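Local coordinates for iron uptake protein A2 (Synechocystis sp., PDB 2VOZ), which binds ferric iron and probably serves as a substrate-binding protein for a periplasmic ABC transporter that imports it, at residues Gln101-Gly106 and Leu122-Thr127; Tyr169-Thr174 and Arg338-Val343; Ser176-His181 and Gly330-Asp335; Arg229-Thr234 and Ala314-Leu319; Ala290-Ala295 and Gly306-Pro311. All coordinates share one frame; numbering follows the deposited sequence. Where two conformers were deposited one is given.

Contact 1. Residues Gln101-Gly106 and Leu122-Thr127; sequences QPVRSG and LWYGFT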
# COMPACT_ATOMS: atom_id res chain seq x y z
N GLN B 101 -32.71 4.64 -7.43
CA GLN B 101 -34.09 4.73 -6.97
C GLN B 101 -34.21 5.80 -5.89
O GLN B 101 -33.29 5.98 -5.08
CB GLN B 101 -34.59 3.41 -6.40
CG GLN B 101 -33.80 2.80 -5.25
CD GLN B 101 -34.42 1.52 -4.74
OE1 GLN B 101 -35.57 1.52 -4.26
NE2 GLN B 101 -33.66 0.43 -4.80
N PRO B 102 -35.36 6.45 -5.83
CA PRO B 102 -35.54 7.41 -4.74
C PRO B 102 -35.71 6.73 -3.39
O PRO B 102 -36.30 5.64 -3.28
CB PRO B 102 -36.81 8.17 -5.13
CG PRO B 102 -37.60 7.18 -5.99
CD PRO B 102 -36.54 6.35 -6.72
N VAL B 103 -35.11 7.32 -2.38
CA VAL B 103 -35.36 6.83 -1.03
C VAL B 103 -35.87 7.97 -0.17
O VAL B 103 -35.56 9.15 -0.42
CB VAL B 103 -34.13 6.15 -0.39
CG1 VAL B 103 -33.68 4.91 -1.22
CG2 VAL B 103 -33.02 7.12 -0.23
N ARG B 104 -36.66 7.60 0.83
CA ARG B 104 -37.26 8.55 1.75
C ARG B 104 -36.78 8.16 3.13
O ARG B 104 -37.16 7.12 3.68
CB ARG B 104 -38.79 8.49 1.62
N SER B 105 -35.91 8.99 3.69
CA SER B 105 -35.34 8.73 4.99
C SER B 105 -35.45 9.98 5.80
O SER B 105 -34.87 11.02 5.45
CB SER B 105 -33.86 8.35 4.87
OG SER B 105 -33.26 8.47 6.14
N GLY B 106 -36.17 9.87 6.92
CA GLY B 106 -36.21 10.93 7.90
C GLY B 106 -34.85 11.44 8.34
O GLY B 106 -34.64 12.64 8.32
N LEU B 122 -32.95 11.04 -4.87
CA LEU B 122 -32.22 10.06 -5.68
C LEU B 122 -30.79 9.86 -5.20
O LEU B 122 -30.23 8.77 -5.35
CB LEU B 122 -32.22 10.50 -7.14
CG LEU B 122 -33.54 10.37 -7.91
CD1 LEU B 122 -33.37 10.94 -9.32
CD2 LEU B 122 -33.96 8.91 -7.93
N TRP B 123 -30.18 10.93 -4.67
CA TRP B 123 -28.82 10.82 -4.13
C TRP B 123 -28.56 11.96 -3.16
O TRP B 123 -29.33 12.94 -3.10
CB TRP B 123 -27.77 10.74 -5.25
CG TRP B 123 -27.86 11.82 -6.33
CD1 TRP B 123 -28.32 11.65 -7.61
CD2 TRP B 123 -27.49 13.20 -6.21
NE1 TRP B 123 -28.24 12.84 -8.30
CE2 TRP B 123 -27.73 13.80 -7.47
CE3 TRP B 123 -26.97 13.99 -5.16
CZ2 TRP B 123 -27.49 15.15 -7.71
CZ3 TRP B 123 -26.73 15.38 -5.41
CH2 TRP B 123 -26.99 15.92 -6.69
N TYR B 124 -27.47 11.81 -2.39
CA TYR B 124 -27.23 12.64 -1.20
C TYR B 124 -25.76 12.99 -1.13
O TYR B 124 -24.92 12.11 -1.33
CB TYR B 124 -27.61 11.84 0.07
CG TYR B 124 -29.06 11.50 0.03
CD1 TYR B 124 -29.51 10.40 -0.67
CD2 TYR B 124 -30.00 12.33 0.66
CE1 TYR B 124 -30.92 10.09 -0.75
CE2 TYR B 124 -31.39 12.06 0.58
CZ TYR B 124 -31.83 10.95 -0.12
OH TYR B 124 -33.17 10.68 -0.20
N GLY B 125 -25.45 14.25 -0.89
CA GLY B 125 -24.02 14.62 -0.66
C GLY B 125 -23.59 14.20 0.73
O GLY B 125 -24.35 14.34 1.70
N PHE B 126 -22.39 13.62 0.81
CA PHE B 126 -21.80 13.26 2.09
C PHE B 126 -20.54 14.02 2.46
O PHE B 126 -20.19 14.06 3.64
CB PHE B 126 -21.60 11.75 2.18
CG PHE B 126 -22.88 11.02 2.24
CD1 PHE B 126 -23.62 11.00 3.45
CD2 PHE B 126 -23.41 10.44 1.11
CE1 PHE B 126 -24.85 10.34 3.52
CE2 PHE B 126 -24.66 9.82 1.15
CZ PHE B 126 -25.37 9.76 2.36
N THR B 127 -19.84 14.58 1.47
CA THR B 127 -18.77 15.56 1.76
C THR B 127 -18.94 16.69 0.79
O THR B 127 -19.65 16.54 -0.22
CB THR B 127 -17.35 14.94 1.56
OG1 THR B 127 -17.17 14.67 0.17
CG2 THR B 127 -17.21 13.67 2.39
O HOH W 1 -31.20 6.80 -3.57
O HOH W 2 -34.64 10.79 2.14
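Tyr124, first residue of strand 124-136, and Leu122, just before the strand, meet Pro102 and Val103 of the loop between helix 88-96 and helix 106-111. Leu122 and Pro102 lie side by side. One methyl of the leucine, CD2, does the touching: it sits 3.5 Å from Pro102 N and 3.8 Å from Pro102 CD. Water 1 bridges the backbones close by, donating to both Gln101 O and Leu122 O. In this periplasmic binding protein fold the strand belongs to the mixed sheet, and Tyr124 pairs through its backbone with Ala266 of strand 261-268. With CG anti to the carbonyl carbon (chi1 -62°), the ring projects from the strand and its hydroxyl end arrives at Val103. Val103 CG2 comes at the ring obliquely, 3.7 Å from Tyr124 CE1. Tyr124 OH lies 2.8 Å from Val103 O. The same hydroxyl bonds water 2 at 2.8 Å, and that water accepts from Ser105 N. A phenylalanine in place of Tyr124 would probably leave water 2 without one of its holders and Val103 O without its close hydroxyl neighbour. Ser105 OG caps Leu108 N at the start of helix 106-111 and bonds Glu283.

Contact 2. Residues Tyr169-Thr174 and Arg338-Val343; sequences YNLSLT and RLMNEV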
# COMPACT_ATOMS: atom_id res chain seq x y z
N TYR B 169 -15.19 18.98 -12.67
CA TYR B 169 -15.23 20.14 -11.76
C TYR B 169 -15.51 21.45 -12.51
O TYR B 169 -16.23 22.32 -12.01
CB TYR B 169 -13.92 20.34 -11.00
CG TYR B 169 -13.33 19.08 -10.40
CD1 TYR B 169 -14.13 18.04 -9.95
CD2 TYR B 169 -11.94 18.96 -10.29
CE1 TYR B 169 -13.54 16.89 -9.40
CE2 TYR B 169 -11.37 17.84 -9.73
CZ TYR B 169 -12.16 16.83 -9.31
OH TYR B 169 -11.55 15.71 -8.77
N ASN B 170 -14.91 21.61 -13.68
CA ASN B 170 -15.16 22.78 -14.53
C ASN B 170 -16.56 22.76 -15.09
O ASN B 170 -17.24 23.79 -15.08
CB ASN B 170 -14.16 22.81 -15.68
CG ASN B 170 -12.78 23.25 -15.25
OD1 ASN B 170 -12.59 23.91 -14.21
ND2 ASN B 170 -11.80 22.85 -16.05
N LEU B 171 -16.98 21.60 -15.60
CA LEU B 171 -18.35 21.46 -16.11
C LEU B 171 -19.34 21.92 -15.04
O LEU B 171 -20.27 22.67 -15.31
CB LEU B 171 -18.64 20.00 -16.47
CG LEU B 171 -18.06 19.54 -17.83
CD1 LEU B 171 -18.13 18.02 -18.00
CD2 LEU B 171 -18.76 20.23 -18.98
N SER B 172 -19.10 21.49 -13.80
CA SER B 172 -20.02 21.86 -12.72
C SER B 172 -19.98 23.34 -12.33
O SER B 172 -21.04 23.95 -12.03
CB SER B 172 -19.82 20.92 -11.51
OG SER B 172 -20.29 19.61 -11.87
N LEU B 173 -18.78 23.94 -12.32
CA LEU B 173 -18.70 25.37 -12.04
C LEU B 173 -19.43 26.16 -13.10
O LEU B 173 -20.22 27.05 -12.78
CB LEU B 173 -17.26 25.83 -11.93
CG LEU B 173 -17.08 27.33 -11.69
CD1 LEU B 173 -17.76 27.83 -10.41
CD2 LEU B 173 -15.58 27.66 -11.65
N THR B 174 -19.22 25.80 -14.36
CA THR B 174 -19.91 26.54 -15.41
C THR B 174 -21.42 26.31 -15.34
O THR B 174 -22.20 27.24 -15.53
CB THR B 174 -19.38 26.13 -16.76
OG1 THR B 174 -17.99 26.50 -16.89
CG2 THR B 174 -20.20 26.78 -17.89
N ARG B 338 -21.33 22.30 -23.97
CA ARG B 338 -21.56 22.97 -25.26
C ARG B 338 -20.97 24.39 -25.28
O ARG B 338 -20.28 24.78 -26.23
CB ARG B 338 -23.06 22.98 -25.56
CG ARG B 338 -23.46 23.82 -26.79
CD ARG B 338 -24.94 23.52 -27.14
NE ARG B 338 -25.84 23.87 -26.03
CZ ARG B 338 -26.10 25.09 -25.57
NH1 ARG B 338 -25.52 26.17 -26.10
NH2 ARG B 338 -26.99 25.22 -24.57
N LEU B 339 -21.26 25.17 -24.26
CA LEU B 339 -20.83 26.56 -24.22
C LEU B 339 -19.32 26.65 -24.03
O LEU B 339 -18.66 27.46 -24.66
CB LEU B 339 -21.51 27.29 -23.08
CG LEU B 339 -22.93 27.78 -23.23
CD1 LEU B 339 -23.22 28.63 -21.97
CD2 LEU B 339 -23.12 28.63 -24.48
N MET B 340 -18.76 25.79 -23.18
CA MET B 340 -17.31 25.84 -23.03
C MET B 340 -16.61 25.51 -24.33
O MET B 340 -15.63 26.14 -24.66
CB MET B 340 -16.82 24.94 -21.89
CG MET B 340 -17.21 25.53 -20.55
SD MET B 340 -16.54 24.53 -19.18
CE MET B 340 -17.34 22.98 -19.45
N ASN B 341 -17.12 24.54 -25.07
CA ASN B 341 -16.50 24.21 -26.35
C ASN B 341 -16.74 25.29 -27.41
O ASN B 341 -15.82 25.64 -28.14
CB ASN B 341 -16.93 22.82 -26.79
CG ASN B 341 -16.12 21.75 -26.05
OD1 ASN B 341 -15.00 21.42 -26.45
ND2 ASN B 341 -16.64 21.26 -24.92
N GLU B 342 -17.95 25.85 -27.43
CA GLU B 342 -18.25 26.92 -28.37
C GLU B 342 -17.25 28.08 -28.24
O GLU B 342 -16.77 28.61 -29.25
CB GLU B 342 -19.68 27.44 -28.14
CG GLU B 342 -20.04 28.63 -29.02
CD GLU B 342 -20.48 28.23 -30.43
OE1 GLU B 342 -20.59 27.01 -30.69
OE2 GLU B 342 -20.72 29.14 -31.26
N VAL B 343 -16.94 28.46 -27.00
CA VAL B 343 -16.08 29.61 -26.76
C VAL B 343 -14.58 29.29 -26.85
O VAL B 343 -13.74 30.18 -26.66
CB VAL B 343 -16.42 30.31 -25.43
CG1 VAL B 343 -17.95 30.77 -25.36
CG2 VAL B 343 -15.98 29.46 -24.19
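Met340 reaches from helix 333-342 across to helix 168-181 and overlaps Thr174 and Leu171. Its sulfur makes the main approach, with SD 3.4 Å from Thr174 OG1 and 4.1 Å from Thr174 CB. The two side chains slide past each other in opposite directions, and Met340 CG lies alongside, 3.9 Å from Thr174 OG1. The methionine bends at its last torsion (chi3 -62°), which directs CE toward Leu171. The modelled gap between CE and Leu171 CD2 is too short for two carbons, so the exact position of these methyls is doubtful. Asn170 adds its backbone, with Asn170 O 4.2 Å from Met340 SD. Its side chain is engaged by Arg131 and by Pro164 O.

The helix segments are 10.8 Å apart at closest approach and cross at 102°, nearly at right angles. Met340 is the side chain that reaches into the space between them. Tyr169, one of the iron-binding tyrosines, begins the 169-174 segment, and its hydroxyl bonds that of Tyr226, another iron ligand. The contact therefore joins the helix that carries an iron ligand to the C-terminal helix. The four touching residues are buried, and no hydrogen bond crosses between the segments. The join thus rests on van der Waals packing around a thioether, with little directional constraint.

Contact 3. Residues Ser176-His181 and Gly330-Asp335; sequences SRIAIH and GRYQPD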
# COMPACT_ATOMS: atom_id res chain seq x y z
N SER B 176 -23.17 25.78 -12.75
CA SER B 176 -23.71 26.65 -11.69
C SER B 176 -23.91 28.10 -12.17
O SER B 176 -24.89 28.74 -11.79
CB SER B 176 -22.85 26.59 -10.43
OG SER B 176 -21.68 27.37 -10.54
N ARG B 177 -23.00 28.60 -13.00
CA ARG B 177 -23.15 29.96 -13.50
C ARG B 177 -24.35 30.03 -14.43
O ARG B 177 -25.08 31.02 -14.40
CB ARG B 177 -21.89 30.44 -14.23
CG ARG B 177 -20.62 30.51 -13.38
CD ARG B 177 -20.84 31.28 -12.06
NE ARG B 177 -21.10 30.34 -10.98
CZ ARG B 177 -21.14 30.67 -9.69
NH1 ARG B 177 -21.35 29.72 -8.78
NH2 ARG B 177 -20.99 31.94 -9.33
N ILE B 178 -24.55 29.00 -15.26
CA ILE B 178 -25.76 28.96 -16.14
C ILE B 178 -27.06 28.98 -15.29
O ILE B 178 -28.01 29.75 -15.55
CB ILE B 178 -25.76 27.75 -17.04
CG1 ILE B 178 -24.56 27.79 -17.99
CG2 ILE B 178 -27.07 27.68 -17.85
CD1 ILE B 178 -24.39 26.51 -18.82
N ALA B 179 -27.09 28.15 -14.25
CA ALA B 179 -28.24 28.07 -13.36
C ALA B 179 -28.57 29.46 -12.77
O ALA B 179 -29.74 29.86 -12.67
CB ALA B 179 -27.96 27.04 -12.24
N ILE B 180 -27.53 30.21 -12.43
CA ILE B 180 -27.64 31.48 -11.72
C ILE B 180 -27.91 32.63 -12.69
O ILE B 180 -28.81 33.41 -12.44
CB ILE B 180 -26.34 31.81 -10.91
CG1 ILE B 180 -26.13 30.82 -9.74
CG2 ILE B 180 -26.37 33.27 -10.36
CD1 ILE B 180 -24.67 30.86 -9.23
N HIS B 181 -27.17 32.69 -13.80
CA HIS B 181 -27.14 33.88 -14.68
C HIS B 181 -27.86 33.72 -16.00
O HIS B 181 -28.09 34.72 -16.70
CB HIS B 181 -25.68 34.27 -15.00
CG HIS B 181 -24.86 34.63 -13.80
ND1 HIS B 181 -25.17 35.68 -12.96
CD2 HIS B 181 -23.71 34.09 -13.32
CE1 HIS B 181 -24.26 35.76 -12.00
NE2 HIS B 181 -23.35 34.82 -12.20
N GLY B 330 -25.47 19.13 -12.29
CA GLY B 330 -25.73 18.14 -13.34
C GLY B 330 -26.75 18.59 -14.37
O GLY B 330 -26.58 18.35 -15.57
N ARG B 331 -27.81 19.24 -13.91
CA ARG B 331 -28.90 19.66 -14.81
C ARG B 331 -28.35 20.42 -16.03
O ARG B 331 -28.80 20.20 -17.15
CB ARG B 331 -29.91 20.52 -14.05
CG ARG B 331 -31.04 21.06 -14.93
CD ARG B 331 -31.99 21.96 -14.12
NE ARG B 331 -32.91 22.67 -15.01
CZ ARG B 331 -33.79 23.59 -14.61
NH1 ARG B 331 -33.87 23.94 -13.33
NH2 ARG B 331 -34.58 24.17 -15.51
N TYR B 332 -27.42 21.35 -15.79
CA TYR B 332 -26.88 22.16 -16.87
C TYR B 332 -25.54 21.67 -17.36
O TYR B 332 -24.81 22.44 -18.02
CB TYR B 332 -26.75 23.60 -16.44
CG TYR B 332 -28.07 24.24 -16.15
CD1 TYR B 332 -28.88 24.70 -17.19
CD2 TYR B 332 -28.52 24.38 -14.85
CE1 TYR B 332 -30.13 25.29 -16.94
CE2 TYR B 332 -29.76 24.97 -14.58
CZ TYR B 332 -30.54 25.44 -15.63
OH TYR B 332 -31.75 26.02 -15.32
N GLN B 333 -25.18 20.44 -17.03
CA GLN B 333 -23.93 19.88 -17.60
C GLN B 333 -23.86 19.86 -19.15
O GLN B 333 -22.81 20.23 -19.72
CB GLN B 333 -23.64 18.47 -17.04
CG GLN B 333 -22.27 17.98 -17.45
CD GLN B 333 -21.94 16.61 -16.92
OE1 GLN B 333 -21.85 15.68 -17.68
NE2 GLN B 333 -21.79 16.49 -15.60
N PRO B 334 -24.92 19.40 -19.85
CA PRO B 334 -24.78 19.43 -21.32
C PRO B 334 -24.58 20.86 -21.88
O PRO B 334 -23.77 21.08 -22.79
CB PRO B 334 -26.09 18.82 -21.83
CG PRO B 334 -26.66 18.05 -20.66
CD PRO B 334 -26.20 18.80 -19.43
N ASP B 335 -25.30 21.81 -21.29
CA ASP B 335 -25.23 23.21 -21.66
C ASP B 335 -23.81 23.73 -21.43
O ASP B 335 -23.28 24.48 -22.25
CB ASP B 335 -26.22 24.02 -20.82
CG ASP B 335 -27.65 23.34 -20.72
OD1 ASP B 335 -28.59 24.05 -21.13
OD2 ASP B 335 -27.85 22.16 -20.24
O HOH W 3 -31.97 27.89 -13.45
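Apolar packing on the ring of Tyr332 makes most of this contact. Tyr332 has CG anti to the carbonyl carbon (chi1 -65°), which turns the ring toward helix 168-181. Ile178 CG2 approaches obliquely, 3.5 Å from Tyr332 CD1. Ala179 CB comes from the same side of the ring plane, farther along, 3.6 Å from Tyr332 CE2. Ala179 N lies over one face and Arg331 CG over the opposite face, both offset toward the rim. Ile178 also sends CD1 past the ring to Asp335 CB at 3.7 Å.

The polar link is a single bridging water. Water 3 donates to Ala179 O and bonds Tyr332 OH at 2.7 Å. A serine in place of Tyr332 would probably open a gap beside Ile178 and Ala179 and leave water 3 without its phenol partner.

Tyr332 is the first residue to leave helix 327-331 and the N-cap of helix 333-342. The contact packs this one-residue break between consecutive C-terminal helices against the last turns of helix 168-181 in the solute-binding protein fold.

Contact 4. Residues Arg229-Thr234 and Ala314-Leu319; sequences RLQKST and AAHGQL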
# COMPACT_ATOMS: atom_id res chain seq x y z
N ARG B 229 -3.55 19.45 0.71
CA ARG B 229 -2.53 18.40 0.50
C ARG B 229 -1.15 18.98 0.51
O ARG B 229 -0.28 18.43 1.14
CB ARG B 229 -2.68 17.70 -0.86
CG ARG B 229 -3.85 16.84 -0.93
CD ARG B 229 -3.90 16.14 -2.28
NE ARG B 229 -5.23 15.58 -2.45
CZ ARG B 229 -5.65 15.02 -3.58
NH1 ARG B 229 -6.90 14.57 -3.65
NH2 ARG B 229 -4.82 14.89 -4.63
N LEU B 230 -0.97 20.08 -0.22
CA LEU B 230 0.35 20.72 -0.33
C LEU B 230 0.82 21.21 1.05
O LEU B 230 1.97 20.98 1.41
CB LEU B 230 0.31 21.89 -1.32
CG LEU B 230 0.11 21.44 -2.78
CD1 LEU B 230 -0.05 22.70 -3.67
CD2 LEU B 230 1.28 20.59 -3.24
N GLN B 231 -0.10 21.79 1.84
CA GLN B 231 0.24 22.30 3.18
C GLN B 231 0.73 21.14 4.08
O GLN B 231 1.66 21.30 4.89
CB GLN B 231 -0.98 22.98 3.81
CG GLN B 231 -1.32 24.34 3.18
CD GLN B 231 -2.44 24.99 3.94
OE1 GLN B 231 -3.62 24.79 3.62
NE2 GLN B 231 -2.09 25.75 4.99
N LYS B 232 0.11 19.98 3.92
CA LYS B 232 0.42 18.84 4.76
C LYS B 232 1.68 18.07 4.29
O LYS B 232 2.26 17.23 5.03
CB LYS B 232 -0.79 17.93 4.81
CG LYS B 232 -1.89 18.49 5.71
CD LYS B 232 -3.05 17.51 5.72
CE LYS B 232 -4.15 17.98 6.65
NZ LYS B 232 -5.14 16.90 6.77
N SER B 233 2.09 18.35 3.06
CA SER B 233 3.21 17.58 2.47
C SER B 233 4.51 17.80 3.21
O SER B 233 4.81 18.92 3.61
CB SER B 233 3.39 18.00 1.01
OG SER B 233 4.52 17.33 0.45
N THR B 234 5.31 16.74 3.35
CA THR B 234 6.66 16.85 3.90
C THR B 234 7.70 17.26 2.86
O THR B 234 8.89 17.46 3.19
CB THR B 234 7.10 15.50 4.50
OG1 THR B 234 7.07 14.49 3.48
CG2 THR B 234 6.17 15.10 5.64
N ALA B 314 -9.72 24.15 8.22
CA ALA B 314 -10.52 25.10 9.02
C ALA B 314 -9.79 26.44 9.19
O ALA B 314 -10.44 27.46 9.34
CB ALA B 314 -10.86 24.50 10.38
N ALA B 315 -8.45 26.41 9.16
CA ALA B 315 -7.65 27.65 9.37
C ALA B 315 -7.79 28.63 8.21
O ALA B 315 -7.37 29.79 8.31
CB ALA B 315 -6.22 27.32 9.60
N HIS B 316 -8.36 28.17 7.09
CA HIS B 316 -8.64 29.08 5.97
C HIS B 316 -9.94 29.86 6.16
O HIS B 316 -10.26 30.72 5.36
CB HIS B 316 -8.70 28.29 4.66
CG HIS B 316 -7.36 27.82 4.22
ND1 HIS B 316 -6.49 28.63 3.54
CD2 HIS B 316 -6.74 26.64 4.39
CE1 HIS B 316 -5.38 27.96 3.29
NE2 HIS B 316 -5.50 26.74 3.78
N GLY B 317 -10.71 29.52 7.20
CA GLY B 317 -11.92 30.25 7.53
C GLY B 317 -13.16 29.43 7.25
O GLY B 317 -13.09 28.32 6.69
N GLN B 318 -14.30 29.97 7.69
CA GLN B 318 -15.59 29.31 7.50
C GLN B 318 -15.99 29.27 6.03
O GLN B 318 -15.94 30.28 5.31
CB GLN B 318 -16.69 30.06 8.28
N LEU B 319 -16.41 28.10 5.59
CA LEU B 319 -16.95 27.98 4.24
C LEU B 319 -18.31 28.67 4.17
O LEU B 319 -19.21 28.36 4.95
CB LEU B 319 -17.09 26.51 3.87
CG LEU B 319 -17.80 26.18 2.55
CD1 LEU B 319 -17.00 26.64 1.36
CD2 LEU B 319 -18.03 24.67 2.51
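The imidazole of His316 is met at its edge, not on a face, by the side-chain amide of Gln231. Gln231 OE1 lies in the ring plane. It is 2.7 Å from His316 NE2, and nearly equidistant from the two flanking carbons, at 3.6 Å from His316 CE1 and 3.7 Å from His316 CD2. The N-H of NE2 donates to OE1 almost perfectly straight, at 179°. The amide is turned 75° against the ring, and the donor is tilted out of the carbonyl plane. The two side chains come from opposite directions. Gln231 is extended beyond CG (chi2 -175°), which carries the amide out to the ring; the nearest backbone atoms of this kind, Gln231 CA and Ala315 CA, are 11.4 Å apart.

This one bond is the whole of the direct contact. It is consistent with a proton on NE2. A sulfate, probably from the crystallisation liquor, is bound about 3 Å from the histidine side chain, and its charge would tend to favour a protonated ring.

His316 stands in a type I turn from Ala314 to Gly317, which follows helix 311-314. Gln231 is near the C-terminal end of helix 224-232, whose start carries the iron-binding Tyr225 and Tyr226. The Gln231 side chain also touches Val312 of helix 311-314 and Val242 of helix 236-244, while His316 packs on Phe249, so the bond ties the loop to this group of helices at the surface.

Contact 5. Residues Ala290-Ala295 and Gly306-Pro311; sequences AQRYFA and GVPIDP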
# COMPACT_ATOMS: atom_id res chain seq x y z
N ALA B 290 -18.99 9.08 11.56
CA ALA B 290 -18.55 8.74 10.20
C ALA B 290 -18.24 10.02 9.42
O ALA B 290 -17.25 10.08 8.70
CB ALA B 290 -19.62 7.95 9.53
N GLN B 291 -19.10 11.04 9.52
CA GLN B 291 -18.86 12.29 8.77
C GLN B 291 -17.48 12.88 9.04
O GLN B 291 -16.79 13.37 8.10
CB GLN B 291 -19.87 13.37 9.18
CG GLN B 291 -21.18 13.27 8.45
CD GLN B 291 -21.07 13.85 7.05
OE1 GLN B 291 -20.85 15.05 6.89
NE2 GLN B 291 -21.21 12.99 6.03
N ARG B 292 -17.05 12.83 10.30
CA ARG B 292 -15.82 13.53 10.65
C ARG B 292 -14.68 12.93 9.86
O ARG B 292 -13.90 13.64 9.24
CB ARG B 292 -15.52 13.39 12.13
CG ARG B 292 -14.33 14.25 12.54
CD ARG B 292 -14.11 14.12 14.00
NE ARG B 292 -13.03 15.03 14.40
CZ ARG B 292 -12.63 15.17 15.66
NH1 ARG B 292 -13.24 14.48 16.62
NH2 ARG B 292 -11.67 16.04 15.95
N TYR B 293 -14.56 11.61 9.91
CA TYR B 293 -13.38 11.00 9.32
C TYR B 293 -13.51 10.72 7.82
O TYR B 293 -12.49 10.61 7.14
CB TYR B 293 -13.00 9.75 10.09
CG TYR B 293 -12.64 10.12 11.51
CD1 TYR B 293 -11.55 10.95 11.78
CD2 TYR B 293 -13.44 9.71 12.55
CE1 TYR B 293 -11.24 11.33 13.08
CE2 TYR B 293 -13.14 10.07 13.87
CZ TYR B 293 -12.04 10.89 14.11
OH TYR B 293 -11.76 11.23 15.42
N PHE B 294 -14.74 10.61 7.33
CA PHE B 294 -14.98 10.47 5.93
C PHE B 294 -14.50 11.77 5.25
O PHE B 294 -13.77 11.73 4.27
CB PHE B 294 -16.45 10.23 5.72
CG PHE B 294 -16.78 9.64 4.40
CD1 PHE B 294 -17.64 10.31 3.52
CD2 PHE B 294 -16.26 8.39 4.03
CE1 PHE B 294 -17.98 9.74 2.28
CE2 PHE B 294 -16.59 7.81 2.79
CZ PHE B 294 -17.44 8.48 1.91
N ALA B 295 -14.86 12.91 5.83
CA ALA B 295 -14.44 14.21 5.27
C ALA B 295 -12.94 14.36 5.35
O ALA B 295 -12.35 14.84 4.43
CB ALA B 295 -15.13 15.41 5.99
N GLY B 306 -21.52 21.40 12.42
CA GLY B 306 -21.12 21.03 13.78
C GLY B 306 -20.08 19.92 13.84
O GLY B 306 -19.38 19.80 14.85
N VAL B 307 -19.94 19.15 12.75
CA VAL B 307 -18.93 18.09 12.70
C VAL B 307 -17.55 18.73 12.49
O VAL B 307 -17.40 19.57 11.60
CB VAL B 307 -19.23 17.07 11.58
CG1 VAL B 307 -18.01 16.06 11.42
CG2 VAL B 307 -20.57 16.33 11.86
N PRO B 308 -16.58 18.41 13.37
CA PRO B 308 -15.26 19.08 13.29
C PRO B 308 -14.63 18.94 11.93
O PRO B 308 -14.69 17.86 11.32
CB PRO B 308 -14.43 18.32 14.30
CG PRO B 308 -15.44 17.93 15.33
CD PRO B 308 -16.63 17.50 14.52
N ILE B 309 -14.06 20.05 11.47
CA ILE B 309 -13.38 20.15 10.20
C ILE B 309 -11.87 20.04 10.41
O ILE B 309 -11.35 20.51 11.43
CB ILE B 309 -13.69 21.53 9.55
CG1 ILE B 309 -15.20 21.63 9.30
CG2 ILE B 309 -12.90 21.70 8.24
CD1 ILE B 309 -15.69 23.08 9.08
N ASP B 310 -11.18 19.44 9.43
CA ASP B 310 -9.75 19.26 9.54
C ASP B 310 -9.12 20.61 9.90
O ASP B 310 -9.46 21.61 9.28
CB ASP B 310 -9.18 18.79 8.20
CG ASP B 310 -7.67 18.67 8.24
OD1 ASP B 310 -6.98 19.70 8.03
OD2 ASP B 310 -7.20 17.55 8.48
N PRO B 311 -8.25 20.64 10.91
CA PRO B 311 -7.71 21.94 11.38
C PRO B 311 -7.00 22.77 10.31
O PRO B 311 -7.15 24.00 10.30
CB PRO B 311 -6.73 21.54 12.49
CG PRO B 311 -7.03 20.15 12.85
CD PRO B 311 -7.77 19.49 11.72
O HOH W 4 -13.96 16.48 9.11
O HOH W 5 -11.85 16.55 11.92
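Arg292 has CG anti to its own backbone N (chi1 -173°) and is extended from CG to NE, which lays its guanidinium beneath the ring of Pro308. Val307 places CG1 in the same anti position (chi1 172°), directed at the helix backbone. That methyl is 3.4 Å from Arg292 CA and 3.7 Å from Arg292 CB, a close fit. Val307 also packs against Gln291 CB.

Pro308 lies over one guanidinium face, with its CB 3.6 Å from Arg292 NE. The two side chains cross at about a right angle. Two waters tie the backbones and the arginine together. Water 4 donates to Arg292 O and, at 2.7 Å, to Pro308 O. Water 5 sits in the guanidinium plane and accepts from Arg292 NE, with a weak bond to Pro308 O. The far end of the arginine forms a salt bridge with Asp289 of the third subunit, so the guanidinium that Pro308 covers also reaches across the subunit interface.

Helix 288-297 here packs on the loop that follows strand 301-302, and Pro302 of that strand touches both Gln291 and Val307. Just beyond, Asp310 caps the start of helix 311-314.

Contacts 2 and 3 both join helix 168-181 to the C-terminal helices, with centres about 9 Å apart; Leu339 CD1 packs on Ile178 CD1 at 4.0 Å. Contacts 4 and 5 lie on the opposite side of the chain's centre from contact 3. Their centres are about 14 Å apart, and a salt bridge from Lys232 NZ to Asp310 OD2 at 2.8 Å joins them. Contact 5 also touches contact 1, where Gln291 NE2 is 2.8 Å from Phe126 O. Segment 169-174 of contact 2 carries the iron-binding Tyr169, and Asn170 is about 10 Å from Tyr226 between side chains. In contact 4, Gln231 is about 9 Å from Tyr225 between side chains, whereas contacts 1, 3 and 5 lie away from the site.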